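Local coordinates for similar to hydroxylamine oxidoreductase (Kuenenia stuttgartiensis, PDB 6H5L), which probably works as a multi-haem c oxidoreductase, a reducing relative of hydroxylamine oxidoreductase from an anammox bacterium that would pass electrons between its haems, at residues V32-G37 against A47-M52; D158-E163 against N170-W175; E254-H259 against D274-T279; P402-D407 against G441-F446. All coordinates share one frame; numbering follows the deposited sequence.

Contact 1 of 4, residues V32-G37 against A47-M52; sequences VGLSEG and AQMLDM
Glu-36 and Ala-47 join the two backbones, the N-H of Ala-47 reaching the Glu-36 carbonyl oxygen at 3.1 Å (N to O). Just beyond, residues 48 to 51 form a type I beta turn, and the loop after helix 22-28 packs on this turn, which leads into helix 51-54. The turn is closed by the bond from Asp-51 N to Gln-48 O, and Asp-51 OD2 also receives a weak bond from Gln-48 N.

Across this turn the apolar part of the contact falls largely to Leu-34. With CG anti to the carbonyl carbon (chi1 -71°) and chi2 extended, its two methyls lie against the start of the turn: CD2 lies 4.0 Å from Ala-47 CB, while CD1 packs 3.8 Å from Met-49 CA. The backbone N of Leu-34 is held by Glu-61, and Gly-33 O by His-59, so the loop is also fastened to the chain that follows helix 51-54. Met-49 and Leu-50 also pack on Ser-365 of the second subunit. Met-52, its thioether chain extended, crosses Leu-34 at about a right angle and sets its CE methyl 3.6 Å from Leu-34 CD1.

Contact 2 of 4, residues D158-E163 against N170-W175; sequences DEFLRE and NHLQSW. With HEC (heme c), chain H.
His-171, a haem ligand, and Glu-163, which braces it, carry this contact. His-171 NE2 binds the haem iron at 2.0 Å, and His-233 fills the other axial place, giving a bis-histidine haem of the kind suited to electron transfer. On the far side of the imidazole, Glu-163 OE1 receives a weak bond from His-171 ND1 at 3.3 Å, and a water bridges the same two atoms, accepting from ND1 and donating to OE1. The carboxylate and ring planes stand 44° apart.

The other carboxylate oxygen, OE2, takes two backbone N-H groups: a weak one from His-171, and a straighter one (153°) from Leu-172 N at 2.9 Å, met nearly along the C-O axis. An extended chain beyond CG carries the Glu-163 carboxylate to both. With Glu-163 replaced by alanine, the amides of His-171 and Leu-172 would probably lose their shared acceptor, and ND1 its carboxylate partner, setting the imidazole freer to turn.

Asn-170, one residue ahead of the ligand, hydrogen-bonds through its backbone N to haem propionate O1D, and its OD1 accepts from Gln-173 N at 2.8 Å, an Asx motif just ahead of the next helix. Outward, Leu-172 CD1 meets Leu-161 CD1 (3.7 Å) and Phe-160 CE2; Phe-160 touches a second haem. The contact thus ties the end of helix 154-161 to the start of helix 174-180, where Trp-175 packs on helix 51-54.

Contact 3 of 4, residues E254-H259 against D274-T279; sequences EKEEEH and DYRTPT. With HEC (heme c), chain J.
Glu-256 and Arg-276 form a salt bridge, Arg-276 NH1 giving a fairly straight hydrogen bond (158°) to Glu-256 OE2 at 2.9 Å. The oxygen sits at the edge of the guanidinium, only 4° out of its plane; the carboxylate and guanidinium planes are 30° apart, and a single oxygen does the bridging. The carboxylate also lies along the aliphatic part of the arginine, OE1 being 3.6 Å from Arg-276 CD. With CG trans to the backbone N and the chain extended to NE, the guanidinium is carried well away from its own backbone, to a subunit boundary: NH1 also bridges to Glu-222, and NE to Asp-94, both of the third subunit. Three carboxylates surround the one guanidinium and probably balance its charge.

Next to the bridge, residues 276 to 278 line a haem c. Pro-278 CD packs 3.5 Å from the porphyrin carbon C3C, and Thr-277 CG2 lies 3.7 Å from the methyl CMD. That pocket also contains Cys-350, Cys-353 and His-354 of a CxxCH motif. Thr-277 OG1, bonded to His-249 O, fastens the segment to helix 248-256, and it also bonds to Tyr-260 OH in the loop after that helix. The contact therefore links the end of helix 248-256 to the loop before helix 280-285, which Thr-279 N-caps through Tyr-282 N, just ahead of strand 286-288.

Contact 4 of 4, residues P402-D407 against G441-F446; sequences PYPLSD and GVYGMF. With HEC (heme c), chain F.
Tyr-403 and Tyr-443 meet in a T-shaped stack, the edge of Tyr-403 directed at the face of Tyr-443, with ring centroids 5.0 Å apart and planes at 67°. Pro-404 adds a CH-pi contact: its CD lies over a face of the Tyr-443 ring, 3.9 Å from the centroid and 22° off the normal. Tyr-443 presents that ring because its CG stands in the crowded position between backbone N and carbonyl carbon (chi1 66°). This tight, buried core is small. Beyond it the segments diverge; Leu-405 and Ser-406 turn away with the type II turn, and exposed Asp-407 pairs with Arg-189 instead.

Segment 441-446 runs on from the aromatic packing to a haem c, probably the catalytic one, as in relatives. Phe-446 packs against it, CE2 being 3.5 Å from C2B, and its iron carries a water at 2.1 Å, a ligand that could probably be displaced.

With a leucine in place of Tyr-443, Tyr-403 and Pro-404 would probably lose their aromatic face, and Asn-452 its hydroxyl partner. Since no hydrogen bond crosses between the segments, the contact implies cohesion by aromatic and CH-pi packing, with both phenols bonded beyond it: Tyr-443 OH to Asn-452 OD1, Tyr-403 OH to Leu-440 O.

In the fold
The four contacts follow one another in series along a largely helical chain. Contact 2 lies nearest the chain's centre, about 10 Å from it, whereas contacts 1 and 3 lie on opposite sides of that centre, their own centres about 42 Å apart. Contacts 1 and 2 touch where Trp-175 packs on Asp-51, joining helix 174-180 to helix 51-54. Contacts 2 and 3 both belong to the multi-haem cytochrome region, their centres about 28 Å apart, and each borders haems. Contact 4, about 44 Å from contact 3, belongs to the later helices. Contacts 1 and 4 reach the second subunit and contact 3 mainly the third, so three of the four lie beside subunit interfaces, while contact 2, touched by no other chain, stays inside the subunit.

Contact 1 of 4, residues V32-G37 against A47-M52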
# COMPACT_ATOMS: atom_id res chain seq x y z
N VAL A 32 -32.85 8.83 50.45
CA VAL A 32 -33.76 9.96 50.52
C VAL A 32 -33.93 10.45 49.09
O VAL A 32 -33.21 10.00 48.19
CB VAL A 32 -33.23 11.07 51.45
CG1 VAL A 32 -32.94 10.51 52.83
CG2 VAL A 32 -31.99 11.71 50.86
N GLY A 33 -34.88 11.34 48.86
CA GLY A 33 -34.98 11.93 47.54
C GLY A 33 -34.04 13.10 47.41
O GLY A 33 -32.89 13.03 47.85
N LEU A 34 -34.50 14.18 46.80
CA LEU A 34 -33.91 15.50 46.99
C LEU A 34 -34.48 16.19 48.22
O LEU A 34 -34.21 17.37 48.44
CB LEU A 34 -34.12 16.37 45.75
CG LEU A 34 -33.32 16.00 44.50
CD1 LEU A 34 -33.66 16.94 43.36
CD2 LEU A 34 -31.83 16.02 44.79
N SER A 35 -35.26 15.45 49.02
CA SER A 35 -35.96 15.98 50.19
C SER A 35 -35.05 16.20 51.39
O SER A 35 -35.51 16.76 52.39
CB SER A 35 -37.09 15.03 50.58
OG SER A 35 -36.60 13.73 50.84
N GLU A 36 -33.79 15.79 51.31
CA GLU A 36 -32.92 15.79 52.48
C GLU A 36 -31.48 15.90 52.00
O GLU A 36 -31.20 15.85 50.80
CB GLU A 36 -33.14 14.54 53.32
CG GLU A 36 -32.82 14.69 54.79
CD GLU A 36 -33.04 13.41 55.57
OE1 GLU A 36 -34.06 12.72 55.31
OE2 GLU A 36 -32.20 13.08 56.43
N GLY A 37 -30.57 16.06 52.95
CA GLY A 37 -29.15 16.16 52.67
C GLY A 37 -28.45 14.82 52.81
O GLY A 37 -28.98 13.77 52.42
N ALA A 47 -30.31 18.44 49.31
CA ALA A 47 -29.34 18.16 48.27
C ALA A 47 -29.59 19.02 47.04
O ALA A 47 -30.73 19.39 46.74
CB ALA A 47 -29.38 16.68 47.89
N GLN A 48 -28.52 19.34 46.32
CA GLN A 48 -28.65 20.00 45.04
C GLN A 48 -29.26 19.03 44.02
O GLN A 48 -29.19 17.81 44.18
CB GLN A 48 -27.29 20.51 44.55
CG GLN A 48 -26.66 21.54 45.48
CD GLN A 48 -25.28 21.97 45.02
OE1 GLN A 48 -25.11 22.51 43.93
NE2 GLN A 48 -24.28 21.74 45.87
N MET A 49 -29.86 19.60 42.98
CA MET A 49 -30.60 18.80 42.00
C MET A 49 -29.72 17.71 41.39
O MET A 49 -30.14 16.55 41.28
CB MET A 49 -31.16 19.71 40.91
CG MET A 49 -32.28 20.62 41.36
SD MET A 49 -32.70 21.84 40.11
CE MET A 49 -31.24 22.88 40.14
N LEU A 50 -28.50 18.06 41.00
CA LEU A 50 -27.63 17.12 40.30
C LEU A 50 -27.10 16.00 41.19
O LEU A 50 -26.43 15.10 40.68
CB LEU A 50 -26.45 17.88 39.68
CG LEU A 50 -26.80 18.80 38.52
CD1 LEU A 50 -25.78 19.92 38.41
CD2 LEU A 50 -26.87 18.01 37.22
N ASP A 51 -27.39 16.03 42.49
CA ASP A 51 -27.00 14.93 43.36
C ASP A 51 -27.73 13.64 43.01
O ASP A 51 -27.29 12.56 43.42
CB ASP A 51 -27.24 15.29 44.82
CG ASP A 51 -26.31 16.39 45.30
OD1 ASP A 51 -25.39 16.77 44.55
OD2 ASP A 51 -26.50 16.89 46.43
N MET A 52 -28.84 13.72 42.27
CA MET A 52 -29.42 12.53 41.66
C MET A 52 -28.38 11.76 40.86
O MET A 52 -28.33 10.53 40.91
CB MET A 52 -30.59 12.90 40.75
CG MET A 52 -31.84 13.41 41.43
SD MET A 52 -33.14 13.66 40.20
CE MET A 52 -34.49 14.21 41.22

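Contact 2 of 4, residues D158-E163 against N170-W175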
# COMPACT_ATOMS: atom_id res chain seq x y z
N ASP A 158 -13.07 -4.14 44.12
CA ASP A 158 -12.42 -4.39 45.40
C ASP A 158 -11.14 -3.58 45.54
O ASP A 158 -10.85 -3.05 46.62
CB ASP A 158 -12.15 -5.88 45.57
CG ASP A 158 -13.42 -6.70 45.72
OD1 ASP A 158 -14.46 -6.11 46.06
OD2 ASP A 158 -13.36 -7.92 45.50
N GLU A 159 -10.35 -3.48 44.47
CA GLU A 159 -9.15 -2.65 44.53
C GLU A 159 -9.49 -1.18 44.69
O GLU A 159 -8.73 -0.44 45.33
CB GLU A 159 -8.29 -2.88 43.28
CG GLU A 159 -7.63 -4.25 43.22
CD GLU A 159 -6.71 -4.41 42.03
OE1 GLU A 159 -6.61 -3.47 41.22
OE2 GLU A 159 -6.08 -5.48 41.91
N PHE A 160 -10.61 -0.74 44.13
CA PHE A 160 -11.10 0.61 44.43
C PHE A 160 -11.54 0.71 45.88
O PHE A 160 -11.29 1.73 46.54
CB PHE A 160 -12.26 0.96 43.49
CG PHE A 160 -12.89 2.29 43.78
CD1 PHE A 160 -12.28 3.47 43.36
CD2 PHE A 160 -14.10 2.37 44.45
CE1 PHE A 160 -12.86 4.69 43.62
CE2 PHE A 160 -14.69 3.59 44.71
CZ PHE A 160 -14.07 4.76 44.30
N LEU A 161 -12.19 -0.33 46.40
CA LEU A 161 -12.61 -0.35 47.80
C LEU A 161 -11.42 -0.32 48.75
O LEU A 161 -11.58 0.08 49.91
CB LEU A 161 -13.47 -1.59 48.06
CG LEU A 161 -14.76 -1.40 48.86
CD1 LEU A 161 -15.70 -0.43 48.16
CD2 LEU A 161 -15.44 -2.74 49.10
N ARG A 162 -10.24 -0.74 48.30
CA ARG A 162 -9.05 -0.75 49.14
C ARG A 162 -8.53 0.65 49.46
O ARG A 162 -7.58 0.77 50.24
CB ARG A 162 -7.94 -1.57 48.49
CG ARG A 162 -8.19 -3.08 48.52
CD ARG A 162 -6.91 -3.84 48.22
NE ARG A 162 -5.87 -3.55 49.21
CZ ARG A 162 -4.59 -3.84 49.06
NH1 ARG A 162 -4.16 -4.42 47.94
NH2 ARG A 162 -3.72 -3.53 50.01
N GLU A 163 -9.11 1.71 48.88
CA GLU A 163 -8.71 3.06 49.25
C GLU A 163 -9.01 3.34 50.72
O GLU A 163 -8.37 4.20 51.33
CB GLU A 163 -9.41 4.09 48.37
CG GLU A 163 -8.96 4.09 46.92
CD GLU A 163 -9.52 5.26 46.14
OE1 GLU A 163 -9.08 5.48 44.99
OE2 GLU A 163 -10.40 5.96 46.67
N ASN A 170 -9.47 10.38 49.49
CA ASN A 170 -9.52 9.33 48.47
C ASN A 170 -10.85 9.46 47.74
O ASN A 170 -11.72 10.25 48.13
CB ASN A 170 -9.33 7.94 49.07
CG ASN A 170 -10.33 7.63 50.18
OD1 ASN A 170 -11.52 7.94 50.08
ND2 ASN A 170 -9.85 6.99 51.24
N HIS A 171 -11.01 8.66 46.69
CA HIS A 171 -12.23 8.72 45.89
C HIS A 171 -13.38 7.96 46.53
O HIS A 171 -14.54 8.36 46.37
CB HIS A 171 -11.96 8.19 44.48
CG HIS A 171 -10.83 8.88 43.79
ND1 HIS A 171 -9.77 8.20 43.22
CD2 HIS A 171 -10.59 10.19 43.56
CE1 HIS A 171 -8.93 9.07 42.68
NE2 HIS A 171 -9.41 10.28 42.88
N LEU A 172 -13.09 6.86 47.24
CA LEU A 172 -14.14 6.06 47.85
C LEU A 172 -14.95 6.88 48.85
O LEU A 172 -16.19 6.86 48.83
CB LEU A 172 -13.54 4.84 48.53
CG LEU A 172 -14.51 3.96 49.33
CD1 LEU A 172 -15.51 3.28 48.41
CD2 LEU A 172 -13.75 2.94 50.17
N GLN A 173 -14.27 7.63 49.72
CA GLN A 173 -14.91 8.46 50.72
C GLN A 173 -15.04 9.91 50.27
O GLN A 173 -14.99 10.83 51.10
CB GLN A 173 -14.14 8.38 52.04
CG GLN A 173 -13.68 6.98 52.39
CD GLN A 173 -12.90 6.92 53.69
OE1 GLN A 173 -11.89 6.23 53.80
NE2 GLN A 173 -13.38 7.65 54.69
N SER A 174 -15.21 10.13 48.96
CA SER A 174 -15.21 11.49 48.44
C SER A 174 -16.48 12.23 48.81
O SER A 174 -16.43 13.41 49.18
CB SER A 174 -15.02 11.46 46.92
OG SER A 174 -14.67 12.73 46.42
N TRP A 175 -17.64 11.57 48.72
CA TRP A 175 -18.88 12.24 49.06
C TRP A 175 -19.00 12.47 50.56
O TRP A 175 -19.69 13.40 50.99
CB TRP A 175 -20.08 11.43 48.57
CG TRP A 175 -21.34 12.24 48.54
CD1 TRP A 175 -22.35 12.22 49.45
CD2 TRP A 175 -21.70 13.22 47.56
NE1 TRP A 175 -23.33 13.12 49.10
CE2 TRP A 175 -22.95 13.75 47.94
CE3 TRP A 175 -21.09 13.70 46.40
CZ2 TRP A 175 -23.60 14.73 47.19
CZ3 TRP A 175 -21.73 14.68 45.66
CH2 TRP A 175 -22.98 15.18 46.06
FE HEC H . -8.53 12.02 42.43
CHA HEC H . -8.25 12.21 45.83
CHB HEC H . -5.32 10.77 42.23
CHC HEC H . -8.85 11.63 39.01
CHD HEC H . -11.50 13.73 42.49
NA HEC H . -7.06 11.59 43.78
C1A HEC H . -7.16 11.72 45.15
C2A HEC H . -5.92 11.25 45.73
C3A HEC H . -5.11 10.86 44.74
C4A HEC H . -5.81 11.06 43.49
CMA HEC H . -3.69 10.29 44.90
CAA HEC H . -5.58 11.21 47.23
CBA HEC H . -4.83 12.48 47.62
CGA HEC H . -4.24 12.31 48.99
O1A HEC H . -4.04 13.34 49.67
O2A HEC H . -3.98 11.15 49.40
NB HEC H . -7.29 11.37 40.90
C1B HEC H . -6.04 10.80 41.06
C2B HEC H . -5.63 10.25 39.78
C3B HEC H . -6.60 10.49 38.90
C4B HEC H . -7.67 11.20 39.58
CMB HEC H . -4.29 9.54 39.52
CAB HEC H . -6.62 10.10 37.40
CBB HEC H . -6.63 8.56 37.19
NC HEC H . -9.89 12.60 41.01
C1C HEC H . -9.88 12.28 39.67
C2C HEC H . -11.20 12.55 39.13
C3C HEC H . -11.82 13.33 40.03
C4C HEC H . -11.08 13.24 41.27
CMC HEC H . -11.48 12.59 37.61
CAC HEC H . -13.22 13.98 39.92
CBC HEC H . -14.30 12.95 40.27
ND HEC H . -9.71 12.82 43.93
C1D HEC H . -10.88 13.53 43.71
C2D HEC H . -11.37 14.05 44.97
C3D HEC H . -10.35 13.57 46.01
C4D HEC H . -9.36 12.82 45.28
CMD HEC H . -12.64 14.89 45.18
CAD HEC H . -10.36 13.83 47.53
CBD HEC H . -11.66 13.34 48.16
CGD HEC H . -11.60 13.56 49.64
O1D HEC H . -11.69 12.57 50.40
O2D HEC H . -11.44 14.74 50.05
O HOH W 1 -9.79 5.38 42.23

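Contact 3 of 4, residues E254-H259 against D274-T279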
# COMPACT_ATOMS: atom_id res chain seq x y z
N GLU A 254 3.10 15.17 26.24
CA GLU A 254 2.22 15.90 25.32
C GLU A 254 2.79 15.95 23.91
O GLU A 254 2.03 15.98 22.93
CB GLU A 254 1.97 17.31 25.86
CG GLU A 254 0.99 17.35 27.02
CD GLU A 254 1.25 18.50 27.97
OE1 GLU A 254 2.02 19.42 27.61
OE2 GLU A 254 0.70 18.47 29.10
N LYS A 255 4.12 15.97 23.78
CA LYS A 255 4.75 16.05 22.47
C LYS A 255 5.13 14.69 21.89
O LYS A 255 5.47 14.62 20.70
CB LYS A 255 6.00 16.94 22.54
CG LYS A 255 5.69 18.40 22.86
CD LYS A 255 4.63 18.96 21.93
CE LYS A 255 5.11 19.02 20.48
NZ LYS A 255 4.05 19.50 19.55
N GLU A 256 5.07 13.62 22.68
CA GLU A 256 5.35 12.27 22.19
C GLU A 256 4.17 11.33 22.38
O GLU A 256 4.34 10.11 22.30
CB GLU A 256 6.59 11.69 22.87
CG GLU A 256 7.88 12.45 22.63
CD GLU A 256 9.10 11.71 23.14
OE1 GLU A 256 9.03 10.47 23.26
OE2 GLU A 256 10.13 12.36 23.42
N GLU A 257 2.97 11.87 22.64
CA GLU A 257 1.83 11.03 22.99
C GLU A 257 1.46 10.06 21.88
O GLU A 257 0.91 8.98 22.16
CB GLU A 257 0.62 11.90 23.35
CG GLU A 257 0.49 13.16 22.51
CD GLU A 257 -0.84 13.85 22.68
OE1 GLU A 257 -1.87 13.27 22.26
OE2 GLU A 257 -0.87 14.96 23.24
N GLU A 258 1.74 10.41 20.62
CA GLU A 258 1.39 9.51 19.52
C GLU A 258 2.11 8.17 19.64
O GLU A 258 1.58 7.15 19.19
CB GLU A 258 1.72 10.16 18.18
CG GLU A 258 0.80 11.31 17.81
CD GLU A 258 1.50 12.65 17.81
OE1 GLU A 258 1.64 13.26 16.73
OE2 GLU A 258 1.93 13.10 18.90
N HIS A 259 3.29 8.15 20.25
CA HIS A 259 4.07 6.92 20.39
C HIS A 259 3.91 6.29 21.77
O HIS A 259 4.63 5.32 22.08
CB HIS A 259 5.54 7.20 20.08
CG HIS A 259 5.78 7.62 18.67
ND1 HIS A 259 5.59 8.91 18.23
CD2 HIS A 259 6.18 6.91 17.59
CE1 HIS A 259 5.87 8.98 16.94
NE2 HIS A 259 6.23 7.78 16.53
N ASP A 274 7.44 2.14 25.96
CA ASP A 274 6.02 2.43 25.79
C ASP A 274 5.68 3.83 26.31
O ASP A 274 4.99 4.59 25.62
CB ASP A 274 5.18 1.37 26.50
CG ASP A 274 5.35 -0.00 25.89
OD1 ASP A 274 5.61 -0.08 24.67
OD2 ASP A 274 5.22 -1.01 26.62
N TYR A 275 6.14 4.17 27.51
CA TYR A 275 6.12 5.54 28.01
C TYR A 275 7.55 6.03 28.11
O TYR A 275 8.39 5.35 28.71
CB TYR A 275 5.47 5.64 29.39
CG TYR A 275 4.03 5.18 29.55
CD1 TYR A 275 3.29 4.71 28.48
CD2 TYR A 275 3.42 5.22 30.80
CE1 TYR A 275 1.98 4.28 28.65
CE2 TYR A 275 2.11 4.81 30.98
CZ TYR A 275 1.40 4.34 29.90
OH TYR A 275 0.10 3.93 30.08
N ARG A 276 7.84 7.20 27.54
CA ARG A 276 9.15 7.79 27.82
C ARG A 276 9.16 8.47 29.18
O ARG A 276 10.14 8.34 29.93
CB ARG A 276 9.55 8.79 26.73
CG ARG A 276 10.98 9.28 26.92
CD ARG A 276 11.34 10.49 26.07
NE ARG A 276 12.58 11.10 26.54
CZ ARG A 276 13.10 12.22 26.06
NH1 ARG A 276 12.49 12.89 25.09
NH2 ARG A 276 14.24 12.69 26.56
N THR A 277 8.09 9.18 29.52
CA THR A 277 7.89 9.78 30.82
C THR A 277 6.60 9.24 31.44
O THR A 277 5.69 8.84 30.71
CB THR A 277 7.81 11.31 30.73
OG1 THR A 277 6.79 11.69 29.80
CG2 THR A 277 9.15 11.88 30.28
N PRO A 278 6.51 9.20 32.76
CA PRO A 278 5.35 8.56 33.40
C PRO A 278 4.11 9.43 33.35
O PRO A 278 4.16 10.65 33.13
CB PRO A 278 5.81 8.34 34.84
CG PRO A 278 6.75 9.47 35.08
CD PRO A 278 7.45 9.72 33.77
N THR A 279 2.97 8.78 33.56
CA THR A 279 1.67 9.44 33.68
C THR A 279 1.24 9.46 35.14
O THR A 279 1.87 8.86 36.01
CB THR A 279 0.62 8.71 32.83
OG1 THR A 279 0.41 7.40 33.35
CG2 THR A 279 1.09 8.61 31.38
FE HEC J . 11.68 11.64 35.79
CHA HEC J . 12.82 14.42 34.17
CHB HEC J . 12.05 13.29 38.82
CHC HEC J . 10.26 8.99 37.47
CHD HEC J . 11.57 9.86 32.86
NA HEC J . 12.28 13.52 36.38
C1A HEC J . 12.79 14.49 35.54
C2A HEC J . 13.27 15.59 36.36
C3A HEC J . 13.05 15.27 37.64
C4A HEC J . 12.43 13.97 37.68
CMA HEC J . 13.41 16.15 38.86
CAA HEC J . 13.92 16.90 35.86
CBA HEC J . 15.30 16.59 35.30
CGA HEC J . 16.06 17.86 35.04
O1A HEC J . 17.20 17.77 34.53
O2A HEC J . 15.53 18.96 35.34
NB HEC J . 11.27 11.21 37.78
C1B HEC J . 11.44 12.06 38.85
C2B HEC J . 10.86 11.43 40.03
C3B HEC J . 10.37 10.23 39.66
C4B HEC J . 10.62 10.08 38.23
CMB HEC J . 10.86 12.06 41.44
CAB HEC J . 9.67 9.19 40.55
CBB HEC J . 8.32 9.71 41.08
NC HEC J . 11.05 9.77 35.27
C1C HEC J . 10.47 8.84 36.11
C2C HEC J . 10.02 7.73 35.30
C3C HEC J . 10.46 7.92 34.05
C4C HEC J . 11.06 9.24 33.99
CMC HEC J . 9.43 6.42 35.89
CAC HEC J . 10.28 6.95 32.85
CBC HEC J . 8.80 6.69 32.49
ND HEC J . 12.09 12.08 33.81
C1D HEC J . 12.06 11.15 32.77
C2D HEC J . 12.61 11.76 31.58
C3D HEC J . 13.01 13.18 32.00
C4D HEC J . 12.64 13.29 33.40
CMD HEC J . 12.78 11.11 30.19
CAD HEC J . 13.65 14.29 31.14
CBD HEC J . 15.10 14.48 31.56
CGD HEC J . 15.49 15.93 31.44
O1D HEC J . 14.75 16.79 32.00
O2D HEC J . 16.54 16.23 30.82

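Contact 4 of 4, residues P402-D407 against G441-F446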
# COMPACT_ATOMS: atom_id res chain seq x y z
N PRO A 402 -20.72 32.73 65.24
CA PRO A 402 -19.94 31.60 65.77
C PRO A 402 -19.35 30.74 64.67
O PRO A 402 -19.50 31.04 63.48
CB PRO A 402 -20.97 30.82 66.60
CG PRO A 402 -22.27 31.13 65.93
CD PRO A 402 -22.17 32.55 65.46
N TYR A 403 -18.66 29.67 65.06
CA TYR A 403 -18.17 28.70 64.10
C TYR A 403 -19.34 28.16 63.27
O TYR A 403 -20.44 28.01 63.80
CB TYR A 403 -17.45 27.56 64.82
CG TYR A 403 -16.72 26.58 63.93
CD1 TYR A 403 -15.43 26.85 63.47
CD2 TYR A 403 -17.32 25.39 63.54
CE1 TYR A 403 -14.77 25.95 62.65
CE2 TYR A 403 -16.66 24.49 62.72
CZ TYR A 403 -15.38 24.77 62.28
OH TYR A 403 -14.72 23.88 61.47
N PRO A 404 -19.14 27.89 61.98
CA PRO A 404 -20.26 27.49 61.13
C PRO A 404 -20.99 26.26 61.66
O PRO A 404 -20.39 25.23 61.96
CB PRO A 404 -19.60 27.21 59.77
CG PRO A 404 -18.14 27.07 60.07
CD PRO A 404 -17.88 27.98 61.22
N LEU A 405 -22.32 26.40 61.80
CA LEU A 405 -23.20 25.32 62.24
C LEU A 405 -22.84 24.83 63.64
O LEU A 405 -22.80 23.63 63.90
CB LEU A 405 -23.18 24.16 61.23
CG LEU A 405 -24.45 23.31 61.14
CD1 LEU A 405 -25.50 24.02 60.31
CD2 LEU A 405 -24.13 21.95 60.56
N SER A 406 -22.60 25.77 64.55
CA SER A 406 -22.25 25.40 65.92
C SER A 406 -23.42 24.73 66.64
O SER A 406 -23.20 23.86 67.49
CB SER A 406 -21.79 26.63 66.70
OG SER A 406 -20.60 27.17 66.15
N ASP A 407 -24.66 25.11 66.31
CA ASP A 407 -25.81 24.47 66.93
C ASP A 407 -25.95 23.02 66.47
O ASP A 407 -26.31 22.14 67.26
CB ASP A 407 -27.08 25.26 66.62
CG ASP A 407 -27.29 25.48 65.14
OD1 ASP A 407 -26.36 25.19 64.36
OD2 ASP A 407 -28.38 25.94 64.75
N GLY A 441 -9.85 24.75 60.69
CA GLY A 441 -9.87 26.20 60.60
C GLY A 441 -10.07 26.75 59.21
O GLY A 441 -10.07 27.97 59.03
N VAL A 442 -10.26 25.88 58.21
CA VAL A 442 -10.29 26.31 56.81
C VAL A 442 -11.67 26.80 56.37
O VAL A 442 -11.84 27.14 55.20
CB VAL A 442 -9.82 25.15 55.92
CG1 VAL A 442 -10.95 24.15 55.67
CG2 VAL A 442 -9.22 25.66 54.61
N TYR A 443 -12.65 26.84 57.28
CA TYR A 443 -14.02 27.17 56.88
C TYR A 443 -14.09 28.52 56.18
O TYR A 443 -14.88 28.69 55.24
CB TYR A 443 -14.94 27.16 58.10
CG TYR A 443 -14.63 28.23 59.12
CD1 TYR A 443 -13.67 28.03 60.09
CD2 TYR A 443 -15.30 29.44 59.10
CE1 TYR A 443 -13.38 29.01 61.02
CE2 TYR A 443 -15.03 30.43 60.02
CZ TYR A 443 -14.07 30.21 60.98
OH TYR A 443 -13.79 31.19 61.91
N GLY A 444 -13.28 29.49 56.61
CA GLY A 444 -13.28 30.80 55.99
C GLY A 444 -12.86 30.80 54.54
O GLY A 444 -13.18 31.74 53.81
N MET A 445 -12.13 29.77 54.12
CA MET A 445 -11.81 29.60 52.70
C MET A 445 -13.08 29.43 51.87
O MET A 445 -13.10 29.81 50.69
CB MET A 445 -10.91 28.38 52.52
CG MET A 445 -9.82 28.52 51.49
SD MET A 445 -8.34 29.27 52.20
CE MET A 445 -7.27 29.28 50.76
N PHE A 446 -14.13 28.88 52.46
CA PHE A 446 -15.33 28.44 51.74
C PHE A 446 -16.51 29.38 51.93
O PHE A 446 -17.27 29.61 50.99
CB PHE A 446 -15.73 27.03 52.20
CG PHE A 446 -14.66 25.98 51.99
CD1 PHE A 446 -13.52 25.96 52.78
CD2 PHE A 446 -14.82 25.00 51.03
CE1 PHE A 446 -12.55 25.00 52.58
CE2 PHE A 446 -13.85 24.04 50.83
CZ PHE A 446 -12.72 24.03 51.61
FE HEC F . -12.72 18.94 48.01
CHA HEC F . -9.96 17.71 49.54
CHB HEC F . -14.35 19.30 50.88
CHC HEC F . -14.91 21.22 46.49
CHD HEC F . -11.55 18.11 44.94
NA HEC F . -12.24 18.55 49.87
C1A HEC F . -11.03 18.07 50.34
C2A HEC F . -11.12 18.03 51.79
C3A HEC F . -12.33 18.47 52.15
C4A HEC F . -13.07 18.80 50.95
CMA HEC F . -12.85 18.59 53.60
CAA HEC F . -10.02 17.57 52.77
CBA HEC F . -9.65 16.11 52.50
CGA HEC F . -10.52 15.21 53.33
O1A HEC F . -11.14 14.29 52.73
O2A HEC F . -10.62 15.41 54.57
NB HEC F . -14.40 20.02 48.56
C1B HEC F . -14.80 20.12 49.87
C2B HEC F . -15.75 21.21 49.99
C3B HEC F . -15.91 21.75 48.75
C4B HEC F . -15.06 21.00 47.84
CMB HEC F . -16.38 21.57 51.35
CAB HEC F . -16.78 22.93 48.23
CBB HEC F . -17.98 23.36 49.10
NC HEC F . -13.19 19.53 46.06
C1C HEC F . -14.06 20.53 45.65
C2C HEC F . -13.82 20.80 44.24
C3C HEC F . -12.97 19.86 43.79
C4C HEC F . -12.51 19.10 44.94
CMC HEC F . -14.68 21.75 43.38
CAC HEC F . -12.46 19.67 42.34
CBC HEC F . -11.69 20.91 41.84
ND HEC F . -11.00 18.05 47.34
C1D HEC F . -10.74 17.78 46.00
C2D HEC F . -9.47 17.09 45.91
C3D HEC F . -8.97 16.96 47.36
C4D HEC F . -9.98 17.59 48.17
CMD HEC F . -8.80 16.60 44.61
CAD HEC F . -7.66 16.32 47.87
CBD HEC F . -6.44 16.88 47.13
CGD HEC F . -5.20 16.22 47.66
O1D HEC F . -5.31 15.52 48.70
O2D HEC F . -4.12 16.38 47.04
O HOH W 2 -11.46 20.63 47.95